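Local coordinates for VgrG protein (Vibrio cholerae, PDB 4E1C), which carries an actin cross-linking domain that binds ADP and magnesium ions and probably uses ATP to join actin monomers covalently to one another, at residues Ser171-Thr176 and Ser361-Thr366. Sequence-based numbering, arbitrary orientation.
With MG (magnesium ion), chain D; ADP (adenosine-5'-diphosphate), chain B.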
loop_
_atom_site.group_PDB
_atom_site.type_symbol
_atom_site.label_atom_id
_atom_site.label_comp_id
_atom_site.label_asym_id
_atom_site.label_seq_id
_atom_site.Cartn_x
_atom_site.Cartn_y
_atom_site.Cartn_z
ATOM N N SER A 171 -6.541 -6.406 -12.320
ATOM C CA SER A 171 -5.213 -5.861 -12.668
ATOM C C SER A 171 -5.013 -4.426 -12.136
ATOM O O SER A 171 -3.879 -3.999 -11.967
ATOM C CB SER A 171 -4.952 -5.930 -14.176
ATOM O OG SER A 171 -5.673 -4.938 -14.885
ATOM N N GLY A 172 -6.112 -3.703 -11.885
ATOM C CA GLY A 172 -6.060 -2.367 -11.303
ATOM C C GLY A 172 -6.280 -2.364 -9.801
ATOM O O GLY A 172 -6.305 -1.296 -9.182
ATOM N N GLN A 173 -6.401 -3.562 -9.186
ATOM C CA GLN A 173 -6.736 -3.717 -7.767
ATOM C C GLN A 173 -5.679 -4.278 -6.828
ATOM O O GLN A 173 -4.985 -5.238 -7.159
ATOM C CB GLN A 173 -8.035 -4.517 -7.611
ATOM C CG GLN A 173 -9.252 -3.800 -8.220
ATOM C CD GLN A 173 -10.534 -4.609 -8.213
ATOM O OE1 GLN A 173 -10.536 -5.840 -8.336
ATOM N NE2 GLN A 173 -11.667 -3.918 -8.156
ATOM N N GLN A 174 -5.619 -3.701 -5.616
ATOM C CA GLN A 174 -4.762 -4.146 -4.509
ATOM C C GLN A 174 -5.556 -4.084 -3.221
ATOM O O GLN A 174 -6.528 -3.350 -3.124
ATOM C CB GLN A 174 -3.493 -3.296 -4.352
ATOM C CG GLN A 174 -2.358 -3.673 -5.279
ATOM C CD GLN A 174 -2.279 -2.734 -6.442
ATOM O OE1 GLN A 174 -1.897 -1.564 -6.301
ATOM N NE2 GLN A 174 -2.627 -3.232 -7.623
ATOM N N ALA A 175 -5.122 -4.860 -2.228
ATOM C CA ALA A 175 -5.690 -4.862 -0.894
ATOM C C ALA A 175 -4.510 -4.757 0.071
ATOM O O ALA A 175 -3.447 -5.294 -0.223
ATOM C CB ALA A 175 -6.464 -6.147 -0.651
ATOM N N THR A 176 -4.687 -4.018 1.193
ATOM C CA THR A 176 -3.674 -3.840 2.234
ATOM C C THR A 176 -4.268 -4.337 3.540
ATOM O O THR A 176 -5.334 -3.890 3.927
ATOM C CB THR A 176 -3.151 -2.385 2.295
ATOM O OG1 THR A 176 -2.463 -2.083 1.081
ATOM C CG2 THR A 176 -2.175 -2.164 3.457
ATOM N N SER A 361 -13.660 -10.852 -2.239
ATOM C CA SER A 361 -14.941 -10.359 -1.703
ATOM C C SER A 361 -14.865 -8.937 -1.133
ATOM O O SER A 361 -15.912 -8.308 -0.912
ATOM C CB SER A 361 -15.489 -11.328 -0.659
ATOM O OG SER A 361 -14.680 -11.339 0.508
ATOM N N TYR A 362 -13.633 -8.441 -0.866
ATOM C CA TYR A 362 -13.403 -7.074 -0.366
ATOM C C TYR A 362 -13.350 -6.049 -1.497
ATOM O O TYR A 362 -13.379 -4.855 -1.233
ATOM C CB TYR A 362 -12.079 -7.007 0.425
ATOM C CG TYR A 362 -12.142 -7.749 1.743
ATOM C CD1 TYR A 362 -11.761 -9.087 1.834
ATOM C CD2 TYR A 362 -12.603 -7.120 2.896
ATOM C CE1 TYR A 362 -11.835 -9.781 3.042
ATOM C CE2 TYR A 362 -12.703 -7.808 4.106
ATOM C CZ TYR A 362 -12.314 -9.138 4.176
ATOM O OH TYR A 362 -12.392 -9.798 5.372
ATOM N N LEU A 363 -13.234 -6.517 -2.754
ATOM C CA LEU A 363 -13.076 -5.655 -3.914
ATOM C C LEU A 363 -14.365 -5.453 -4.702
ATOM O O LEU A 363 -15.136 -6.403 -4.859
ATOM C CB LEU A 363 -11.944 -6.190 -4.833
ATOM C CG LEU A 363 -10.456 -5.870 -4.472
ATOM C CD1 LEU A 363 -10.147 -4.374 -4.536
ATOM C CD2 LEU A 363 -10.041 -6.422 -3.113
ATOM N N PRO A 364 -14.632 -4.216 -5.193
ATOM C CA PRO A 364 -15.828 -4.016 -6.033
ATOM C C PRO A 364 -15.605 -4.620 -7.423
ATOM O O PRO A 364 -14.477 -4.625 -7.926
ATOM C CB PRO A 364 -15.970 -2.496 -6.090
ATOM C CG PRO A 364 -14.544 -1.985 -5.916
ATOM C CD PRO A 364 -13.820 -2.981 -5.084
ATOM N N LYS A 365 -16.673 -5.134 -8.042
ATOM C CA LYS A 365 -16.585 -5.708 -9.389
ATOM C C LYS A 365 -17.615 -5.073 -10.308
ATOM O O LYS A 365 -18.792 -5.041 -9.962
ATOM C CB LYS A 365 -16.770 -7.251 -9.366
ATOM C CG LYS A 365 -15.739 -8.057 -8.557
ATOM C CD LYS A 365 -14.268 -7.703 -8.880
ATOM C CE LYS A 365 -13.233 -8.626 -8.282
ATOM N NZ LYS A 365 -13.578 -9.118 -6.921
ATOM N N THR A 366 -17.183 -4.565 -11.478
ATOM C CA THR A 366 -18.091 -3.979 -12.478
ATOM C C THR A 366 -19.018 -5.092 -13.000
ATOM O O THR A 366 -20.232 -4.893 -13.062
ATOM C CB THR A 366 -17.300 -3.335 -13.642
ATOM O OG1 THR A 366 -16.364 -2.395 -13.123
ATOM C CG2 THR A 366 -18.212 -2.647 -14.676
HETATM MG MG MG D . -0.471 -0.331 -4.558
HETATM P PB ADP B . 0.183 5.186 -1.469
HETATM O O1B ADP B . 1.391 4.921 -0.663
HETATM O O2B ADP B . 0.051 6.712 -1.726
HETATM O O3B ADP B . 0.266 4.450 -2.813
HETATM P PA ADP B . -1.527 4.855 0.882
HETATM O O1A ADP B . -0.308 4.993 1.725
HETATM O O2A ADP B . -2.395 6.115 1.002
HETATM O O3A ADP B . -1.099 4.676 -0.655
HETATM O "O5'" ADP B . -2.346 3.590 1.366
HETATM C "C5'" ADP B . -2.449 2.387 0.596
HETATM C "C4'" ADP B . -3.465 1.474 1.237
HETATM O "O4'" ADP B . -3.226 1.351 2.658
HETATM C "C3'" ADP B . -4.947 1.841 1.071
HETATM O "O3'" ADP B . -5.631 0.713 0.543
HETATM C "C2'" ADP B . -5.394 2.134 2.503
HETATM O "O2'" ADP B . -6.753 1.883 2.816
HETATM C "C1'" ADP B . -4.489 1.170 3.252
HETATM N N9 ADP B . -4.402 1.390 4.689
HETATM C C8 ADP B . -4.035 2.535 5.347
HETATM N N7 ADP B . -4.055 2.416 6.649
HETATM C C5 ADP B . -4.455 1.112 6.866
HETATM C C6 ADP B . -4.639 0.353 8.036
HETATM N N6 ADP B . -4.457 0.846 9.272
HETATM N N1 ADP B . -5.031 -0.933 7.903
HETATM C C2 ADP B . -5.227 -1.426 6.676
HETATM N N3 ADP B . -5.089 -0.808 5.501
HETATM C C4 ADP B . -4.690 0.466 5.665
#
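Q173 and L363 bring their backbones to a CA–CA separation of 7.7 Å, where segment 171-176, on the strand 167-180 beside the bound ADP in the actin cross-linking domain, meets an irregular loop following strand 345-352. That strand is held by backbone bonds to strand 24-32 and, at A175, to F352. The loop 361-366 has no regular structure and lies over the face carrying Q173 and A175. The side chain of Q173 does most of the touching. Its CG lies beside the backbone N (chi1 -63°) and the chain runs on extended to meet L363, which comes from the opposite direction, its CD1 3.7 Å from both CB and CD of Q173. The other methyl of L363, CD2, approaches CB of A175 at 4.4 Å. At the far end of Q173, NE2 donates to the backbone O of P364 at 2.9 Å; the nitrogen lies in the carbonyl plane of P364, and that O in the amide plane of Q173, with an N-H...O angle of 156°. The same nitrogen also bonds OD1 of N29, which should hold the amide in this rotation. P364 packs between strand 24-32 (I27) and helix 101-124 (M111, L112). Q174 leaves the strand on the face away from the loop, and its bent chain brings OE1 to a magnesium ion at 2.6 Å, long for magnesium, with E351 as a second protein ligand. T176 lies against ADP, its CB 3.8 Å from the ribose O4'.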